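Local coordinates for protein beta-galactosidase/beta-glucuronidase (Faecalibacterium prausnitzii L2-6, PDB 6MVF) that probably hydrolyses beta-glucuronides in the human gut as an FMN-binding glycosyl hydrolase family 2 enzyme, and may also have beta-galactosidase activity, at residues L306-N310 with A311-E315; G403-Q407 with E408-T412. One frame throughout, in Å; residues are numbered along the deposited sequence.

Contact 1: residues L306-N310 with A311-E315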
ATOM      1  N   LEU A 306      21.293  17.291  -0.628  1.00 27.32           N
ATOM      2  CA  LEU A 306      21.581  18.164   0.511  1.00 26.07           C
ATOM      3  C   LEU A 306      21.733  17.422   1.835  1.00 34.38           C
ATOM      4  O   LEU A 306      20.757  16.891   2.372  1.00 30.34           O
ATOM      5  CB  LEU A 306      20.501  19.234   0.669  1.00 31.72           C
ATOM      6  CG  LEU A 306      20.823  20.284   1.750  1.00 34.28           C
ATOM      7  CD1 LEU A 306      22.035  21.099   1.364  1.00 29.09           C
ATOM      8  CD2 LEU A 306      19.655  21.213   2.014  1.00 32.18           C
ATOM      9  N   TYR A 307      22.969  17.406   2.356  1.00 36.85           N
ATOM     10  CA  TYR A 307      23.389  16.798   3.626  1.00 31.26           C
ATOM     11  C   TYR A 307      23.094  15.308   3.702  1.00 28.67           C
ATOM     12  O   TYR A 307      23.035  14.739   4.791  1.00 34.13           O
ATOM     13  CB  TYR A 307      22.798  17.541   4.833  1.00 25.32           C
ATOM     14  CG  TYR A 307      23.179  19.000   4.799  1.00 30.17           C
ATOM     15  CD1 TYR A 307      24.491  19.382   4.560  1.00 29.40           C
ATOM     16  CD2 TYR A 307      22.216  19.996   4.936  1.00 29.69           C
ATOM     17  CE1 TYR A 307      24.842  20.710   4.495  1.00 31.69           C
ATOM     18  CE2 TYR A 307      22.551  21.323   4.882  1.00 29.65           C
ATOM     19  CZ  TYR A 307      23.869  21.684   4.652  1.00 35.49           C
ATOM     20  OH  TYR A 307      24.214  23.028   4.586  1.00 38.82           O
ATOM     21  N   LYS A 308      22.955  14.647   2.566  1.00 31.07           N
ATOM     22  CA  LYS A 308      22.975  13.195   2.509  1.00 30.44           C
ATOM     23  C   LYS A 308      24.259  12.666   1.900  1.00 33.16           C
ATOM     24  O   LYS A 308      24.416  11.437   1.803  1.00 32.53           O
ATOM     25  CB  LYS A 308      21.805  12.657   1.678  1.00 32.02           C
ATOM     26  CG  LYS A 308      20.475  12.657   2.319  1.00 29.83           C
ATOM     27  CD  LYS A 308      19.495  12.164   1.291  1.00 34.28           C
ATOM     28  CE  LYS A 308      18.122  12.000   1.887  1.00 30.45           C
ATOM     29  NZ  LYS A 308      17.431  10.834   1.257  1.00 39.90           N
ATOM     30  N   GLY A 309      25.154  13.550   1.448  1.00 28.54           N
ATOM     31  CA  GLY A 309      26.280  13.108   0.637  1.00 25.92           C
ATOM     32  C   GLY A 309      25.775  12.435  -0.618  1.00 30.36           C
ATOM     33  O   GLY A 309      24.796  12.877  -1.232  1.00 32.32           O
ATOM     34  N   ASN A 310      26.420  11.325  -0.987  1.00 29.60           N
ATOM     35  CA  ASN A 310      25.958  10.472  -2.075  1.00 30.53           C
ATOM     36  C   ASN A 310      25.153   9.257  -1.577  1.00 34.59           C
ATOM     37  O   ASN A 310      24.960   8.284  -2.328  1.00 30.96           O
ATOM     38  CB  ASN A 310      27.146  10.024  -2.924  1.00 28.44           C
ATOM     39  CG  ASN A 310      28.202   9.305  -2.111  1.00 32.79           C
ATOM     40  OD1 ASN A 310      28.039   9.093  -0.907  1.00 25.75           O
ATOM     41  ND2 ASN A 310      29.291   8.911  -2.770  1.00 30.76           N
ATOM     42  N   ALA A 311      24.669   9.295  -0.335  1.00 27.93           N
ATOM     43  CA  ALA A 311      23.969   8.148   0.246  1.00 29.96           C
ATOM     44  C   ALA A 311      22.455   8.310   0.030  1.00 34.86           C
ATOM     45  O   ALA A 311      21.668   8.620   0.927  1.00 27.70           O
ATOM     46  CB  ALA A 311      24.361   7.981   1.710  1.00 21.51           C
ATOM     47  N   LEU A 312      22.057   8.077  -1.217  1.00 34.92           N
ATOM     48  CA  LEU A 312      20.705   8.340  -1.683  1.00 31.25           C
ATOM     49  C   LEU A 312      19.862   7.073  -1.639  1.00 38.19           C
ATOM     50  O   LEU A 312      20.364   5.955  -1.761  1.00 40.61           O
ATOM     51  CB  LEU A 312      20.725   8.903  -3.108  1.00 33.19           C
ATOM     52  CG  LEU A 312      20.797  10.434  -3.293  1.00 37.93           C
ATOM     53  CD1 LEU A 312      21.959  11.122  -2.567  1.00 31.87           C
ATOM     54  CD2 LEU A 312      20.837  10.790  -4.762  1.00 27.51           C
ATOM     55  N   THR A 313      18.568   7.255  -1.438  1.00 37.41           N
ATOM     56  CA  THR A 313      17.654   6.133  -1.509  1.00 32.82           C
ATOM     57  C   THR A 313      17.130   5.967  -2.934  1.00 35.51           C
ATOM     58  O   THR A 313      17.341   6.808  -3.816  1.00 38.96           O
ATOM     59  CB  THR A 313      16.500   6.331  -0.531  1.00 34.89           C
ATOM     60  OG1 THR A 313      15.679   7.416  -0.979  1.00 34.29           O
ATOM     61  CG2 THR A 313      17.033   6.654   0.852  1.00 27.27           C
ATOM     62  N   VAL A 314      16.431   4.856  -3.150  1.00 30.48           N
ATOM     63  CA  VAL A 314      15.788   4.609  -4.434  1.00 30.44           C
ATOM     64  C   VAL A 314      14.786   5.726  -4.763  1.00 34.62           C
ATOM     65  O   VAL A 314      14.661   6.143  -5.923  1.00 33.23           O
ATOM     66  CB  VAL A 314      15.136   3.205  -4.426  1.00 35.93           C
ATOM     67  CG1 VAL A 314      13.900   3.152  -3.491  1.00 29.81           C
ATOM     68  CG2 VAL A 314      14.762   2.757  -5.823  1.00 30.87           C
ATOM     69  N   GLU A 315      14.064   6.234  -3.753  1.00 31.05           N
ATOM     70  CA  GLU A 315      13.150   7.349  -3.987  1.00 26.20           C
ATOM     71  C   GLU A 315      13.902   8.587  -4.424  1.00 29.25           C
ATOM     72  O   GLU A 315      13.394   9.376  -5.232  1.00 33.56           O
ATOM     73  CB  GLU A 315      12.334   7.677  -2.735  1.00 32.42           C
ATOM     74  CG  GLU A 315      11.396   6.602  -2.286  1.00 29.04           C
ATOM     75  CD  GLU A 315      12.092   5.525  -1.470  1.00 51.01           C
ATOM     76  OE1 GLU A 315      13.128   5.821  -0.812  1.00 44.98           O
ATOM     77  OE2 GLU A 315      11.593   4.374  -1.491  1.00 59.28           O
TER

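Contact 2: residues G403-Q407 with E408-T412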
ATOM      1  N   GLY A 403      45.857  17.888 -16.926  1.00 44.09           N
ATOM      2  CA  GLY A 403      47.142  17.521 -16.362  1.00 43.63           C
ATOM      3  C   GLY A 403      48.267  17.380 -17.363  1.00 45.86           C
ATOM      4  O   GLY A 403      49.378  16.977 -16.989  1.00 42.10           O
ATOM      5  N   GLY A 404      48.004  17.699 -18.632  1.00 43.34           N
ATOM      6  CA  GLY A 404      48.993  17.634 -19.687  1.00 40.26           C
ATOM      7  C   GLY A 404      48.961  16.346 -20.481  1.00 38.96           C
ATOM      8  O   GLY A 404      48.786  15.260 -19.910  1.00 35.72           O
ATOM      9  N   ILE A 405      49.141  16.454 -21.805  1.00 33.96           N
ATOM     10  CA  ILE A 405      49.143  15.279 -22.669  1.00 38.52           C
ATOM     11  C   ILE A 405      50.459  14.533 -22.526  1.00 40.26           C
ATOM     12  O   ILE A 405      51.515  15.110 -22.244  1.00 41.76           O
ATOM     13  CB  ILE A 405      48.884  15.659 -24.139  1.00 34.80           C
ATOM     14  CG1 ILE A 405      48.383  14.447 -24.909  1.00 32.74           C
ATOM     15  CG2 ILE A 405      50.146  16.182 -24.810  1.00 24.70           C
ATOM     16  CD1 ILE A 405      47.686  14.827 -26.192  1.00 36.51           C
ATOM     17  N   SER A 406      50.387  13.227 -22.705  1.00 36.83           N
ATOM     18  CA  SER A 406      51.582  12.420 -22.821  1.00 40.40           C
ATOM     19  C   SER A 406      51.269  11.275 -23.778  1.00 41.27           C
ATOM     20  O   SER A 406      50.115  11.041 -24.148  1.00 37.35           O
ATOM     21  CB  SER A 406      52.063  11.941 -21.440  1.00 42.47           C
ATOM     22  OG  SER A 406      51.301  10.854 -20.940  1.00 47.03           O
ATOM     23  N   GLN A 407      52.321  10.589 -24.218  1.00 44.40           N
ATOM     24  CA  GLN A 407      52.127   9.370 -24.992  1.00 45.29           C
ATOM     25  C   GLN A 407      51.400   8.306 -24.168  1.00 45.92           C
ATOM     26  O   GLN A 407      50.499   7.629 -24.676  1.00 41.27           O
ATOM     27  CB  GLN A 407      53.481   8.857 -25.486  1.00 45.54           C
ATOM     28  CG  GLN A 407      53.445   7.540 -26.236  1.00 41.28           C
ATOM     29  CD  GLN A 407      52.543   7.597 -27.439  1.00 49.84           C
ATOM     30  OE1 GLN A 407      51.783   6.671 -27.702  1.00 57.98           O
ATOM     31  NE2 GLN A 407      52.613   8.689 -28.176  1.00 51.87           N
ATOM     32  N   GLU A 408      51.777   8.149 -22.892  1.00 45.98           N
ATOM     33  CA  GLU A 408      51.149   7.137 -22.044  1.00 47.83           C
ATOM     34  C   GLU A 408      49.641   7.357 -21.950  1.00 46.80           C
ATOM     35  O   GLU A 408      48.861   6.398 -22.032  1.00 46.00           O
ATOM     36  CB  GLU A 408      51.784   7.161 -20.652  1.00 51.56           C
ATOM     37  CG  GLU A 408      52.144   5.801 -20.068  1.00 56.39           C
ATOM     38  CD  GLU A 408      52.674   5.905 -18.627  1.00 68.14           C
ATOM     39  OE1 GLU A 408      52.045   5.333 -17.706  1.00 65.50           O
ATOM     40  OE2 GLU A 408      53.714   6.571 -18.412  1.00 68.71           O
ATOM     41  N   LEU A 409      49.219   8.619 -21.790  1.00 44.88           N
ATOM     42  CA  LEU A 409      47.800   8.962 -21.703  1.00 42.64           C
ATOM     43  C   LEU A 409      47.063   8.607 -22.987  1.00 46.34           C
ATOM     44  O   LEU A 409      45.909   8.163 -22.946  1.00 41.94           O
ATOM     45  CB  LEU A 409      47.645  10.458 -21.393  1.00 34.86           C
ATOM     46  CG  LEU A 409      46.308  11.220 -21.484  1.00 31.19           C
ATOM     47  CD1 LEU A 409      46.500  12.602 -20.902  1.00 34.37           C
ATOM     48  CD2 LEU A 409      45.722  11.366 -22.900  1.00 37.55           C
ATOM     49  N   VAL A 410      47.682   8.868 -24.140  1.00 42.68           N
ATOM     50  CA  VAL A 410      47.015   8.609 -25.410  1.00 42.59           C
ATOM     51  C   VAL A 410      46.825   7.108 -25.615  1.00 41.10           C
ATOM     52  O   VAL A 410      45.772   6.660 -26.083  1.00 36.85           O
ATOM     53  CB  VAL A 410      47.809   9.252 -26.568  1.00 38.57           C
ATOM     54  CG1 VAL A 410      47.227   8.837 -27.902  1.00 35.36           C
ATOM     55  CG2 VAL A 410      47.827  10.772 -26.441  1.00 36.52           C
ATOM     56  N   ASP A 411      47.842   6.310 -25.269  1.00 43.11           N
ATOM     57  CA  ASP A 411      47.747   4.865 -25.449  1.00 41.75           C
ATOM     58  C   ASP A 411      46.641   4.288 -24.595  1.00 39.97           C
ATOM     59  O   ASP A 411      45.972   3.328 -24.992  1.00 41.27           O
ATOM     60  CB  ASP A 411      49.073   4.192 -25.100  1.00 42.88           C
ATOM     61  CG  ASP A 411      50.168   4.527 -26.086  1.00 52.57           C
ATOM     62  OD1 ASP A 411      49.832   5.038 -27.179  1.00 55.91           O
ATOM     63  OD2 ASP A 411      51.353   4.281 -25.770  1.00 56.93           O
ATOM     64  N   THR A 412      46.445   4.852 -23.406  1.00 38.84           N
ATOM     65  CA  THR A 412      45.374   4.381 -22.544  1.00 41.96           C
ATOM     66  C   THR A 412      44.017   4.636 -23.192  1.00 38.11           C
ATOM     67  O   THR A 412      43.106   3.807 -23.088  1.00 34.15           O
ATOM     68  CB  THR A 412      45.491   5.048 -21.168  1.00 40.66           C
ATOM     69  OG1 THR A 412      46.745   4.682 -20.579  1.00 40.12           O
ATOM     70  CG2 THR A 412      44.353   4.614 -20.243  1.00 32.36           C
TER

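Contact 1: residues L306-N310 with A311-E315
Lys308 and Ala311 close a type II' beta turn that leads into the helix of residues 314-327 in the TIM barrel domain. The backbone bonds come first. Ala311 N donates to Lys308 O at 3.0 Å, with an N-H...O angle of 156°. Gly309 takes up the positive phi of the turn, 60°, which favours glycine. A second, weak bond runs from Leu312 N to Asn310 O at 3.1 Å. It makes Ala311 the centre of an inverse gamma turn, so the two tight turns overlap, sharing Asn310 and Ala311.

The van der Waals contacts are methyl groups resting on carbonyl oxygens. The methyl CB of Ala311 lies 3.5 Å from Lys308 O. Leu312 is buried, and its CD1 reaches back to Gly309 O at 3.6 Å. Asn310 turns the other way and packs on Tyr156 and Tyr160.

The charged and capping groups lie at the helix start. Thr313 is the N-cap, and its OG1 caps a backbone N in the first turn. Asp316 OD2 accepts from Thr313 N in return, and the pair fits a capping box. OD2 also forms a salt bridge with Lys308, so the carboxylate ties the turn to the N terminus of the helix. The Lys308 chain leaves with CG anti to the carbonyl carbon (chi1 -77°) and stays extended until its last torsion. This carries NZ past the turn to 4.2 Å from Thr313 CG2.

Contact 2: residues G403-Q407 with E408-T412
Glu408 meets Ser406 through its CB, which lies 3.7 Å from Ser406 OG. Its chain then runs away from the preceding loop. It is extended beyond CG, and OE1 accepts from Gly367 N in another loop of the chain.

Leu409 gives its backbone N to Ser406 OG at 3.2 Å, and the bond is nearly straight at 163°. The serine OG stands between its own backbone N and carbonyl carbon (chi1 78°), which aims it at the first helical turn. The Leu409 side chain is buried. Its CD1 touches Gly404 O at 3.6 Å, and it also packs on Phe364 of a neighbouring loop.

Ser406 is thus the N-cap of the helix of residues 407-423, which follows strand 391-398 of the TIM barrel. The serine hydroxyl takes over the role of a carbonyl one turn back, which the helix start lacks.

Val410 is buried and its CB points at the loop. Its N donates to Ser406 O at 3.3 Å. Its CG2 meets Ile405 CG1 at 4.0 Å, a hydrophobic staple that joins the residue before the N-cap to the fourth residue after it.

Asp411 N donates to Gln407 O at 3.0 Å. Its carboxylate turns back over the first turn (chi1 -68°), and OD2 lies 3.9 Å from Gln407 CG. An alanine here removes the carboxylate, and the Gln407 side chain would probably lose this neighbour one turn on and be freer to swing.

Thr412 ends the segment. Its OG1 donates to Glu408 O at 3.1 Å, while its backbone N donates to the same oxygen from the opposite face of the carbonyl plane.

From the N terminus, contact 1 comes first. It lies in the connection from strand 292-300 to helix 314-327 of the TIM barrel domain. It closes before contact 2 opens, so the two are in series and neither nest nor cross. Contact 2 lies in the connection from strand 391-398 to helix 407-423, further round the same barrel. Both are strand-to-helix loops that turn into a helix N terminus, one capped by a threonine and the other by a serine. The centres of contact 1 and contact 2 are about 35 Å apart, and the two do not touch. Residues 306-307 also meet a second subunit, while no other chain of the assembly touches residues 403-412.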